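Local coordinates for monovalent Na+/H+ antiporter subunit D (Dietzia sp. DQ12-45-1b, PDB 7D3U), which forms part of the membrane-embedded Mrp complex, a bacterial sodium/proton antiporter, and probably takes part in its coupled ion transport, at residues A[15-20]-A[112-117]; A[145-150]-A[161-166]; A[228-233]-A[299-304]; A[437-442]-A[518-523]. All blocks are in the same frame, centred on the assembly; numbering follows the deposited sequence.

Contact 1 of 4, residues A[15-20]-A[112-117]; sequences LLTAGV and LVLLVT
The hydroxyl of T17 has two acceptors in the preceding turn of its own helix, sharing its one proton between the backbone O of V13 and that of P14. The residue lies where two predicted transmembrane helices, 9-23 and 109-125, pack nearly antiparallel, with the axes of the short segments 8.4 Å apart and at 162°. Chi1 of 54° sets T17 OG1 between its backbone N and carbonyl carbon, close to the main chain it bonds to. Across the interface the same oxygen meets only a methyl group: L114 CD1, 3.2 Å from T17 OG1, approaches with the two side chains crossing at about a right angle. No hydrogen bond joins the two segments. A18 points toward helix 109-125, and its CB sits against both L114 CB and L115 CG, the latter at 3.7 Å from A18 CB. L114 also leans on L35 and V38 of helix 28-49, while T747 and V751 of the neighbouring subunit A pack against L15 and L115. L15 starts away from the interface and returns, whereas L115 leaves along it before its end comes nearer; the two cross at about a right angle, L15 CD2 lying 3.6 Å from L115 CD2.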
loop_
_atom_site.group_PDB
_atom_site.type_symbol
_atom_site.label_atom_id
_atom_site.label_comp_id
_atom_site.label_asym_id
_atom_site.label_seq_id
_atom_site.Cartn_x
_atom_site.Cartn_y
_atom_site.Cartn_z
ATOM N N LEU A 15 -11.339 -18.984 5.742
ATOM C CA LEU A 15 -10.391 -19.583 6.679
ATOM C C LEU A 15 -10.501 -21.099 6.712
ATOM O O LEU A 15 -9.500 -21.790 6.935
ATOM C CB LEU A 15 -10.608 -19.024 8.083
ATOM C CG LEU A 15 -10.076 -17.620 8.358
ATOM C CD1 LEU A 15 -10.124 -17.318 9.842
ATOM C CD2 LEU A 15 -8.669 -17.475 7.824
ATOM N N LEU A 16 -11.700 -21.637 6.498
ATOM C CA LEU A 16 -11.845 -23.082 6.378
ATOM C C LEU A 16 -11.270 -23.570 5.057
ATOM O O LEU A 16 -10.340 -24.384 5.034
ATOM C CB LEU A 16 -13.316 -23.477 6.504
ATOM C CG LEU A 16 -13.653 -24.931 6.173
ATOM C CD1 LEU A 16 -12.931 -25.873 7.114
ATOM C CD2 LEU A 16 -15.152 -25.158 6.229
ATOM N N THR A 17 -11.794 -23.055 3.941
ATOM C CA THR A 17 -11.395 -23.571 2.637
ATOM C C THR A 17 -9.913 -23.342 2.385
ATOM O O THR A 17 -9.236 -24.203 1.814
ATOM C CB THR A 17 -12.232 -22.931 1.534
ATOM O OG1 THR A 17 -12.145 -21.507 1.634
ATOM C CG2 THR A 17 -13.683 -23.358 1.659
ATOM N N ALA A 18 -9.386 -22.195 2.818
ATOM C CA ALA A 18 -7.944 -21.987 2.767
ATOM C C ALA A 18 -7.220 -23.109 3.496
ATOM O O ALA A 18 -6.344 -23.771 2.929
ATOM C CB ALA A 18 -7.584 -20.628 3.366
ATOM N N GLY A 19 -7.612 -23.365 4.746
ATOM C CA GLY A 19 -7.035 -24.475 5.482
ATOM C C GLY A 19 -7.205 -25.805 4.778
ATOM O O GLY A 19 -6.412 -26.725 4.984
ATOM N N VAL A 20 -8.235 -25.929 3.941
ATOM C CA VAL A 20 -8.389 -27.131 3.133
ATOM C C VAL A 20 -7.433 -27.102 1.949
ATOM O O VAL A 20 -6.741 -28.086 1.668
ATOM C CB VAL A 20 -9.850 -27.285 2.673
ATOM C CG1 VAL A 20 -9.962 -28.375 1.628
ATOM C CG2 VAL A 20 -10.749 -27.588 3.857
ATOM N N LEU A 112 -3.518 -18.603 0.031
ATOM C CA LEU A 112 -3.125 -17.285 0.519
ATOM C C LEU A 112 -4.119 -16.215 0.091
ATOM O O LEU A 112 -4.396 -15.282 0.853
ATOM C CB LEU A 112 -1.718 -16.943 0.036
ATOM C CG LEU A 112 -0.581 -17.647 0.775
ATOM C CD1 LEU A 112 0.762 -17.194 0.240
ATOM C CD2 LEU A 112 -0.676 -17.403 2.267
ATOM N N VAL A 113 -4.673 -16.330 -1.117
ATOM C CA VAL A 113 -5.689 -15.377 -1.551
ATOM C C VAL A 113 -6.924 -15.482 -0.666
ATOM O O VAL A 113 -7.519 -14.468 -0.282
ATOM C CB VAL A 113 -6.032 -15.598 -3.035
ATOM C CG1 VAL A 113 -7.274 -14.822 -3.415
ATOM C CG2 VAL A 113 -4.871 -15.176 -3.902
ATOM N N LEU A 114 -7.310 -16.705 -0.302
ATOM C CA LEU A 114 -8.478 -16.878 0.553
ATOM C C LEU A 114 -8.211 -16.366 1.962
ATOM O O LEU A 114 -9.108 -15.815 2.606
ATOM C CB LEU A 114 -8.891 -18.347 0.581
ATOM C CG LEU A 114 -9.593 -18.823 -0.687
ATOM C CD1 LEU A 114 -10.096 -20.242 -0.524
ATOM C CD2 LEU A 114 -10.727 -17.887 -1.038
ATOM N N LEU A 115 -6.982 -16.524 2.454
ATOM C CA LEU A 115 -6.651 -16.000 3.773
ATOM C C LEU A 115 -6.630 -14.476 3.774
ATOM O O LEU A 115 -7.082 -13.844 4.735
ATOM C CB LEU A 115 -5.310 -16.567 4.233
ATOM C CG LEU A 115 -5.371 -18.016 4.716
ATOM C CD1 LEU A 115 -4.155 -18.797 4.265
ATOM C CD2 LEU A 115 -5.494 -18.059 6.224
ATOM N N VAL A 116 -6.129 -13.868 2.697
ATOM C CA VAL A 116 -6.187 -12.415 2.566
ATOM C C VAL A 116 -7.633 -11.944 2.509
ATOM O O VAL A 116 -7.997 -10.929 3.114
ATOM C CB VAL A 116 -5.390 -11.959 1.331
ATOM C CG1 VAL A 116 -5.543 -10.475 1.116
ATOM C CG2 VAL A 116 -3.928 -12.299 1.496
ATOM N N THR A 117 -8.482 -12.677 1.788
ATOM C CA THR A 117 -9.895 -12.321 1.713
ATOM C C THR A 117 -10.561 -12.422 3.078
ATOM O O THR A 117 -11.361 -11.555 3.452
ATOM C CB THR A 117 -10.599 -13.214 0.692
ATOM O OG1 THR A 117 -10.013 -13.019 -0.601
ATOM C CG2 THR A 117 -12.076 -12.899 0.619
#

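Contact 2 of 4, residues A[145-150]-A[161-166]; sequences GLMMIT and AASRLY
The sulfur of M147 approaches the ring of Y166 obliquely in a Met-aromatic contact, with M147 SD 4.3 Å from the Y166 ring centroid and 30° off the ring normal. This brings it nearest to the CG-CD2 side of the ring, at 3.8 Å between M147 SD and Y166 CD2. The terminal methyl turns on toward the helix backbone, and M147 CE rests 3.7 Å from S163 CA. A bend at chi3 (65°) allows this: the chain runs extended through chi2, then folds at the sulfur so that SD meets the ring while CE reaches the S163 main chain and CB. M148 contributes a looser touch, its CE lying 4.5 Å from S163 CB. An alanine in place of M147 would remove both the sulfur and the methyl, and would probably leave the Y166 ring and the S163 turn without their main partner from this segment.

Y166 takes its place through chi1 of -162°, CG anti to the backbone N, on a helical turn fixed by the bond from Y166 N to A162 O. Its ring also meets that of W229 and touches Y234. M147 packs on M237 and on F245 of helix 239-245. M148 leans on Y85 of the neighbouring subunit C and A759 of the neighbouring subunit A. The contact thus closes the short connection between helices 129-146 and 157-187, in a buried region bordered by helix 239-245 and by two other subunits.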
loop_
_atom_site.group_PDB
_atom_site.type_symbol
_atom_site.label_atom_id
_atom_site.label_comp_id
_atom_site.label_asym_id
_atom_site.label_seq_id
_atom_site.Cartn_x
_atom_site.Cartn_y
_atom_site.Cartn_z
ATOM N N GLY A 145 3.430 -13.532 1.819
ATOM C CA GLY A 145 3.662 -14.738 1.047
ATOM C C GLY A 145 3.359 -14.560 -0.424
ATOM O O GLY A 145 4.033 -15.148 -1.275
ATOM N N LEU A 146 2.352 -13.748 -0.749
ATOM C CA LEU A 146 2.013 -13.496 -2.144
ATOM C C LEU A 146 3.049 -12.631 -2.845
ATOM O O LEU A 146 3.118 -12.647 -4.077
ATOM C CB LEU A 146 0.640 -12.834 -2.242
ATOM C CG LEU A 146 -0.568 -13.719 -1.942
ATOM C CD1 LEU A 146 -1.851 -12.925 -2.079
ATOM C CD2 LEU A 146 -0.578 -14.916 -2.864
ATOM N N MET A 147 3.855 -11.879 -2.096
ATOM C CA MET A 147 4.899 -11.073 -2.712
ATOM C C MET A 147 6.047 -11.914 -3.248
ATOM O O MET A 147 6.854 -11.402 -4.030
ATOM C CB MET A 147 5.431 -10.047 -1.713
ATOM C CG MET A 147 4.396 -9.034 -1.269
ATOM S SD MET A 147 5.076 -7.778 -0.176
ATOM C CE MET A 147 6.208 -6.958 -1.290
ATOM N N MET A 148 6.142 -13.181 -2.846
ATOM C CA MET A 148 7.145 -14.088 -3.384
ATOM C C MET A 148 6.625 -14.931 -4.538
ATOM O O MET A 148 7.431 -15.456 -5.311
ATOM C CB MET A 148 7.669 -15.016 -2.282
ATOM C CG MET A 148 8.332 -14.294 -1.123
ATOM S SD MET A 148 10.103 -14.065 -1.353
ATOM C CE MET A 148 10.142 -12.401 -2.006
ATOM N N ILE A 149 5.308 -15.074 -4.667
ATOM C CA ILE A 149 4.731 -15.810 -5.785
ATOM C C ILE A 149 4.942 -15.009 -7.060
ATOM O O ILE A 149 4.442 -13.886 -7.196
ATOM C CB ILE A 149 3.243 -16.091 -5.548
ATOM C CG1 ILE A 149 3.055 -16.992 -4.331
ATOM C CG2 ILE A 149 2.628 -16.728 -6.777
ATOM C CD1 ILE A 149 3.650 -18.358 -4.500
ATOM N N THR A 150 5.683 -15.580 -8.003
ATOM C CA THR A 150 5.965 -14.926 -9.268
ATOM C C THR A 150 5.562 -15.844 -10.413
ATOM O O THR A 150 5.361 -17.047 -10.229
ATOM C CB THR A 150 7.445 -14.549 -9.388
ATOM O OG1 THR A 150 7.786 -13.636 -8.339
ATOM C CG2 THR A 150 7.714 -13.876 -10.720
ATOM N N ALA A 161 14.000 -7.124 -1.510
ATOM C CA ALA A 161 14.218 -5.843 -0.848
ATOM C C ALA A 161 12.915 -5.066 -0.732
ATOM O O ALA A 161 12.652 -4.425 0.295
ATOM C CB ALA A 161 15.266 -5.029 -1.603
ATOM N N ALA A 162 12.082 -5.120 -1.773
ATOM C CA ALA A 162 10.755 -4.523 -1.686
ATOM C C ALA A 162 9.932 -5.177 -0.587
ATOM O O ALA A 162 9.203 -4.496 0.140
ATOM C CB ALA A 162 10.038 -4.636 -3.028
ATOM N N SER A 163 10.044 -6.499 -0.442
ATOM C CA SER A 163 9.315 -7.188 0.616
ATOM C C SER A 163 9.840 -6.799 1.991
ATOM O O SER A 163 9.059 -6.623 2.933
ATOM C CB SER A 163 9.400 -8.698 0.413
ATOM O OG SER A 163 8.797 -9.389 1.491
ATOM N N ARG A 164 11.161 -6.670 2.127
ATOM C CA ARG A 164 11.737 -6.184 3.375
ATOM C C ARG A 164 11.167 -4.822 3.738
ATOM O O ARG A 164 10.721 -4.606 4.868
ATOM C CB ARG A 164 13.260 -6.100 3.264
ATOM C CG ARG A 164 13.989 -7.422 3.346
ATOM C CD ARG A 164 15.485 -7.190 3.249
ATOM N NE ARG A 164 16.228 -8.423 3.027
ATOM C CZ ARG A 164 17.539 -8.472 2.823
ATOM N NH1 ARG A 164 18.250 -7.354 2.814
ATOM N NH2 ARG A 164 18.140 -9.636 2.629
ATOM N N LEU A 165 11.172 -3.893 2.781
ATOM C CA LEU A 165 10.658 -2.552 3.046
ATOM C C LEU A 165 9.179 -2.587 3.409
ATOM O O LEU A 165 8.744 -1.918 4.356
ATOM C CB LEU A 165 10.888 -1.661 1.829
ATOM C CG LEU A 165 10.165 -0.319 1.836
ATOM C CD1 LEU A 165 10.648 0.519 2.998
ATOM C CD2 LEU A 165 10.383 0.400 0.522
ATOM N N TYR A 166 8.394 -3.367 2.664
ATOM C CA TYR A 166 6.963 -3.483 2.915
ATOM C C TYR A 166 6.695 -3.969 4.331
ATOM O O TYR A 166 5.970 -3.326 5.100
ATOM C CB TYR A 166 6.350 -4.437 1.890
ATOM C CG TYR A 166 4.854 -4.339 1.754
ATOM C CD1 TYR A 166 4.277 -3.388 0.930
ATOM C CD2 TYR A 166 4.016 -5.205 2.442
ATOM C CE1 TYR A 166 2.911 -3.298 0.796
ATOM C CE2 TYR A 166 2.648 -5.120 2.315
ATOM C CZ TYR A 166 2.101 -4.164 1.491
ATOM O OH TYR A 166 0.739 -4.066 1.355
#

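Contact 3 of 4, residues A[228-233]-A[299-304]; sequences GWLARA and ILAFHM
One face of the F302 ring carries the methyl of A231, a CH-pi contact in which A231 CB lies 3.6 Å from the ring centroid and 17° off its normal, displaced toward the CE2-CZ rim. The indole of W229, on the same short helix, has the CB of L230 over the centre of one face, 4.0 Å above its plane. T561 of the neighbouring subunit A and E293 of the same chain also touch F302. Beside the ring the two backbones come close: A231 and A301 point at each other's segments, and A301 CB sits 3.8 Å from A231 CA. L230 has CG anti to the backbone N (chi1 -172°), so that CD2 reaches the A301 carbonyl oxygen and the methyl of M304, at 3.6 Å from L230 CD2 to M304 CE. M304 brings that methyl in through a bend at chi3 (44°), crossing L230 at about a right angle. An alanine at F302 would strip the aromatic face from A231 and would probably loosen the packing of helix 228-231 on helix 296-316.

No hydrogen bond links the segments; in this membrane domain they are held by alanine methyls, one leucine branch, a methionine methyl and an aromatic face. The charge of nearby R232 is probably balanced by its salt bridges to D564 and D103 of the neighbouring subunits A and C, so this apolar contact need not accommodate it.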
loop_
_atom_site.group_PDB
_atom_site.type_symbol
_atom_site.label_atom_id
_atom_site.label_comp_id
_atom_site.label_asym_id
_atom_site.label_seq_id
_atom_site.Cartn_x
_atom_site.Cartn_y
_atom_site.Cartn_z
ATOM N N GLY A 228 6.745 6.985 0.415
ATOM C CA GLY A 228 7.764 6.337 -0.388
ATOM C C GLY A 228 7.808 4.836 -0.228
ATOM O O GLY A 228 8.303 4.140 -1.120
ATOM N N TRP A 229 7.300 4.314 0.887
ATOM C CA TRP A 229 7.321 2.872 1.087
ATOM C C TRP A 229 6.359 2.161 0.148
ATOM O O TRP A 229 6.567 0.988 -0.175
ATOM C CB TRP A 229 6.995 2.542 2.542
ATOM C CG TRP A 229 5.548 2.678 2.899
ATOM C CD1 TRP A 229 4.954 3.742 3.507
ATOM C CD2 TRP A 229 4.517 1.705 2.697
ATOM N NE1 TRP A 229 3.615 3.498 3.684
ATOM C CE2 TRP A 229 3.323 2.253 3.196
ATOM C CE3 TRP A 229 4.488 0.425 2.138
ATOM C CZ2 TRP A 229 2.115 1.569 3.150
ATOM C CZ3 TRP A 229 3.290 -0.249 2.094
ATOM C CH2 TRP A 229 2.120 0.321 2.597
ATOM N N LEU A 230 5.306 2.843 -0.295
ATOM C CA LEU A 230 4.348 2.237 -1.209
ATOM C C LEU A 230 4.740 2.418 -2.665
ATOM O O LEU A 230 4.442 1.549 -3.491
ATOM C CB LEU A 230 2.955 2.823 -0.978
ATOM C CG LEU A 230 1.819 2.142 -1.737
ATOM C CD1 LEU A 230 0.550 2.189 -0.915
ATOM C CD2 LEU A 230 1.609 2.799 -3.085
ATOM N N ALA A 231 5.398 3.527 -2.997
ATOM C CA ALA A 231 5.874 3.730 -4.356
ATOM C C ALA A 231 7.082 2.863 -4.678
ATOM O O ALA A 231 7.415 2.700 -5.856
ATOM C CB ALA A 231 6.216 5.202 -4.576
ATOM N N ARG A 232 7.744 2.308 -3.665
ATOM C CA ARG A 232 8.932 1.489 -3.854
ATOM C C ARG A 232 8.719 0.036 -3.452
ATOM O O ARG A 232 9.697 -0.693 -3.269
ATOM C CB ARG A 232 10.105 2.077 -3.070
ATOM C CG ARG A 232 10.406 3.525 -3.401
ATOM C CD ARG A 232 10.901 3.671 -4.825
ATOM N NE ARG A 232 12.113 2.896 -5.057
ATOM C CZ ARG A 232 12.718 2.795 -6.235
ATOM N NH1 ARG A 232 13.819 2.067 -6.356
ATOM N NH2 ARG A 232 12.224 3.423 -7.292
ATOM N N ALA A 233 7.471 -0.403 -3.300
ATOM C CA ALA A 233 7.212 -1.791 -2.942
ATOM C C ALA A 233 6.211 -2.432 -3.893
ATOM O O ALA A 233 6.288 -3.634 -4.161
ATOM C CB ALA A 233 6.707 -1.891 -1.503
ATOM N N ILE A 299 4.483 4.248 -12.111
ATOM C CA ILE A 299 3.650 5.443 -12.164
ATOM C C ILE A 299 2.352 5.214 -11.402
ATOM O O ILE A 299 1.889 6.086 -10.654
ATOM C CB ILE A 299 3.387 5.830 -13.630
ATOM C CG1 ILE A 299 4.570 6.610 -14.199
ATOM C CG2 ILE A 299 2.104 6.622 -13.752
ATOM C CD1 ILE A 299 4.444 6.915 -15.669
ATOM N N LEU A 300 1.752 4.036 -11.575
ATOM C CA LEU A 300 0.477 3.738 -10.941
ATOM C C LEU A 300 0.574 3.695 -9.423
ATOM O O LEU A 300 -0.427 3.938 -8.753
ATOM C CB LEU A 300 -0.073 2.418 -11.474
ATOM C CG LEU A 300 -0.220 2.345 -12.993
ATOM C CD1 LEU A 300 -0.684 0.969 -13.421
ATOM C CD2 LEU A 300 -1.186 3.406 -13.478
ATOM N N ALA A 301 1.754 3.425 -8.862
ATOM C CA ALA A 301 1.895 3.461 -7.408
ATOM C C ALA A 301 1.742 4.882 -6.877
ATOM O O ALA A 301 0.972 5.133 -5.938
ATOM C CB ALA A 301 3.244 2.872 -7.000
ATOM N N PHE A 302 2.473 5.831 -7.462
ATOM C CA PHE A 302 2.314 7.224 -7.066
ATOM C C PHE A 302 0.913 7.732 -7.376
ATOM O O PHE A 302 0.370 8.560 -6.633
ATOM C CB PHE A 302 3.361 8.086 -7.762
ATOM C CG PHE A 302 4.629 8.250 -6.982
ATOM C CD1 PHE A 302 4.637 8.938 -5.784
ATOM C CD2 PHE A 302 5.817 7.726 -7.455
ATOM C CE1 PHE A 302 5.803 9.092 -5.069
ATOM C CE2 PHE A 302 6.985 7.879 -6.745
ATOM C CZ PHE A 302 6.978 8.563 -5.551
ATOM N N HIS A 303 0.305 7.247 -8.461
ATOM C CA HIS A 303 -1.077 7.620 -8.738
ATOM C C HIS A 303 -2.017 7.076 -7.675
ATOM O O HIS A 303 -3.000 7.728 -7.316
ATOM C CB HIS A 303 -1.495 7.129 -10.120
ATOM C CG HIS A 303 -1.238 8.119 -11.207
ATOM N ND1 HIS A 303 -1.003 7.748 -12.512
ATOM C CD2 HIS A 303 -1.173 9.471 -11.182
ATOM C CE1 HIS A 303 -0.807 8.828 -13.245
ATOM N NE2 HIS A 303 -0.903 9.887 -12.463
ATOM N N MET A 304 -1.734 5.879 -7.163
ATOM C CA MET A 304 -2.520 5.341 -6.062
ATOM C C MET A 304 -2.357 6.195 -4.816
ATOM O O MET A 304 -3.318 6.408 -4.073
ATOM C CB MET A 304 -2.108 3.899 -5.782
ATOM C CG MET A 304 -3.040 3.163 -4.847
ATOM S SD MET A 304 -2.848 1.383 -5.000
ATOM C CE MET A 304 -1.065 1.265 -5.026
#

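Contact 4 of 4, residues A[437-442]-A[518-523]; sequences TDSRTL and DMVPPG
A short, weakly bonded antiparallel strand pair, 437-438 with 519-520, joins the loop that follows helix 405-430 to the one that precedes helix 528-546. It is centred on T437 and V520, its hydrogen-bonded pair. V520 N donates to T437 O at 2.9 Å with an N-H...O angle of 152°, the donor standing above the carbonyl plane. The return bond, T437 N to V520 O, is weak: 3.4 Å long and bent to 127°. Both side chains leave on the same face of the pair, and V520 CG2 reaches across to S439 CB, 3.5 Å away. S439 is the centre of an inverse gamma turn, with a weak bond from R440 N to D438 O, so the chain veers away from its partner directly after the bridge.

M519 folds back on itself through bends at chi2 and chi3. This brings its methyl over the backbone at the T437-D438 peptide, with M519 CE 3.6 Å from D438 N, while its SD lies beside D438 CB. The carboxylate of D438 turns to other partners. T437 OG1 donates to D438 OD1 at 3.0 Å; OD1 accepts through its anti lone pair and also forms a salt bridge with R354.

Held at OD1 by both a hydroxyl and a guanidinium, D438 is likely to stay ionised, and it ties the bridge to the R354 loop. Across the strands themselves, cohesion comes from one sound and one weak backbone bond, with van der Waals contacts of V520 and M519, a modest link for a site at the surface of the chain.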
loop_
_atom_site.group_PDB
_atom_site.type_symbol
_atom_site.label_atom_id
_atom_site.label_comp_id
_atom_site.label_asym_id
_atom_site.label_seq_id
_atom_site.Cartn_x
_atom_site.Cartn_y
_atom_site.Cartn_z
ATOM N N THR A 437 10.239 -6.564 -31.066
ATOM C CA THR A 437 10.923 -6.591 -29.784
ATOM C C THR A 437 11.323 -8.018 -29.432
ATOM O O THR A 437 10.769 -8.991 -29.950
ATOM C CB THR A 437 10.050 -6.008 -28.666
ATOM O OG1 THR A 437 10.832 -5.861 -27.474
ATOM C CG2 THR A 437 8.867 -6.916 -28.384
ATOM N N ASP A 438 12.295 -8.128 -28.532
ATOM C CA ASP A 438 12.875 -9.416 -28.183
ATOM C C ASP A 438 11.939 -10.221 -27.293
ATOM O O ASP A 438 11.167 -9.670 -26.504
ATOM C CB ASP A 438 14.216 -9.221 -27.482
ATOM C CG ASP A 438 14.171 -8.124 -26.440
ATOM O OD1 ASP A 438 13.111 -7.480 -26.310
ATOM O OD2 ASP A 438 15.192 -7.905 -25.755
ATOM N N SER A 439 12.019 -11.544 -27.428
ATOM C CA SER A 439 11.223 -12.463 -26.614
ATOM C C SER A 439 11.956 -12.678 -25.294
ATOM O O SER A 439 12.672 -13.661 -25.086
ATOM C CB SER A 439 10.995 -13.776 -27.347
ATOM O OG SER A 439 12.157 -14.163 -28.058
ATOM N N ARG A 440 11.776 -11.723 -24.385
ATOM C CA ARG A 440 12.393 -11.795 -23.062
ATOM C C ARG A 440 11.410 -11.149 -22.087
ATOM O O ARG A 440 11.413 -9.933 -21.899
ATOM C CB ARG A 440 13.750 -11.106 -23.043
ATOM C CG ARG A 440 14.501 -11.223 -21.729
ATOM C CD ARG A 440 15.887 -10.614 -21.842
ATOM N NE ARG A 440 16.644 -10.730 -20.602
ATOM C CZ ARG A 440 17.865 -10.235 -20.426
ATOM N NH1 ARG A 440 18.471 -9.591 -21.414
ATOM N NH2 ARG A 440 18.483 -10.386 -19.264
ATOM N N THR A 441 10.575 -11.982 -21.471
ATOM C CA THR A 441 9.496 -11.519 -20.611
ATOM C C THR A 441 9.816 -11.673 -19.134
ATOM O O THR A 441 8.916 -11.561 -18.300
ATOM C CB THR A 441 8.204 -12.266 -20.939
ATOM O OG1 THR A 441 8.406 -13.673 -20.757
ATOM C CG2 THR A 441 7.800 -12.014 -22.379
ATOM N N LEU A 442 11.073 -11.941 -18.796
ATOM C CA LEU A 442 11.483 -12.102 -17.408
ATOM C C LEU A 442 12.856 -11.474 -17.215
ATOM O O LEU A 442 13.822 -11.876 -17.876
ATOM C CB LEU A 442 11.507 -13.580 -17.021
ATOM C CG LEU A 442 10.175 -14.197 -16.593
ATOM C CD1 LEU A 442 10.215 -15.704 -16.759
ATOM C CD2 LEU A 442 9.853 -13.825 -15.158
ATOM N N ASP A 518 16.190 -13.809 -30.966
ATOM C CA ASP A 518 15.801 -13.141 -32.200
ATOM C C ASP A 518 14.538 -12.318 -31.981
ATOM O O ASP A 518 13.623 -12.732 -31.265
ATOM C CB ASP A 518 15.581 -14.168 -33.312
ATOM C CG ASP A 518 15.268 -13.524 -34.647
ATOM O OD1 ASP A 518 15.240 -12.278 -34.716
ATOM O OD2 ASP A 518 15.051 -14.263 -35.630
ATOM N N MET A 519 14.498 -11.141 -32.600
ATOM C CA MET A 519 13.385 -10.224 -32.399
ATOM C C MET A 519 12.100 -10.807 -32.970
ATOM O O MET A 519 12.074 -11.291 -34.105
ATOM C CB MET A 519 13.691 -8.876 -33.047
ATOM C CG MET A 519 15.134 -8.431 -32.892
ATOM S SD MET A 519 15.625 -8.238 -31.170
ATOM C CE MET A 519 14.778 -6.719 -30.747
ATOM N N VAL A 520 11.039 -10.763 -32.178
ATOM C CA VAL A 520 9.740 -11.286 -32.608
ATOM C C VAL A 520 9.019 -10.210 -33.412
ATOM O O VAL A 520 8.954 -9.055 -32.963
ATOM C CB VAL A 520 8.913 -11.715 -31.404
ATOM C CG1 VAL A 520 7.766 -12.614 -31.838
ATOM C CG2 VAL A 520 9.790 -12.419 -30.392
ATOM N N PRO A 521 8.478 -10.534 -34.586
ATOM C CA PRO A 521 7.696 -9.548 -35.318
ATOM C C PRO A 521 6.467 -9.156 -34.525
ATOM O O PRO A 521 5.984 -9.924 -33.673
ATOM C CB PRO A 521 7.323 -10.285 -36.612
ATOM C CG PRO A 521 7.401 -11.728 -36.257
ATOM C CD PRO A 521 8.537 -11.826 -35.287
ATOM N N PRO A 522 5.933 -7.958 -34.760
ATOM C CA PRO A 522 4.775 -7.505 -33.982
ATOM C C PRO A 522 3.572 -8.412 -34.187
ATOM O O PRO A 522 3.232 -8.784 -35.311
ATOM C CB PRO A 522 4.516 -6.095 -34.522
ATOM C CG PRO A 522 5.813 -5.675 -35.127
ATOM C CD PRO A 522 6.410 -6.922 -35.690
ATOM N N GLY A 523 2.927 -8.764 -33.082
ATOM C CA GLY A 523 1.771 -9.626 -33.134
ATOM C C GLY A 523 0.921 -9.468 -31.894
ATOM O O GLY A 523 1.125 -8.558 -31.088
#

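Overall arrangement
From the N terminus, the four contacts follow one another in series, none nesting or crossing. Contact 1 closes a loop of 91 residues, bringing helix 9-23 against helix 109-125. The next helix, 129-146, leads to contact 2, which closes only ten residues; the two touch where L112 packs on L146. Contact 3 closes a mostly helical loop of 65 residues, joining helix 228-231 to helix 296-316 on the other side of the chain's centre from contact 1, and adjoins contact 2 where L165 packs on the W229 backbone. Contact 4, at the periphery, touches none of the others, though its nearest atoms come within about 5 Å of contact 2; it closes a long, partly unmodelled loop between helices 405-430 and 528-546.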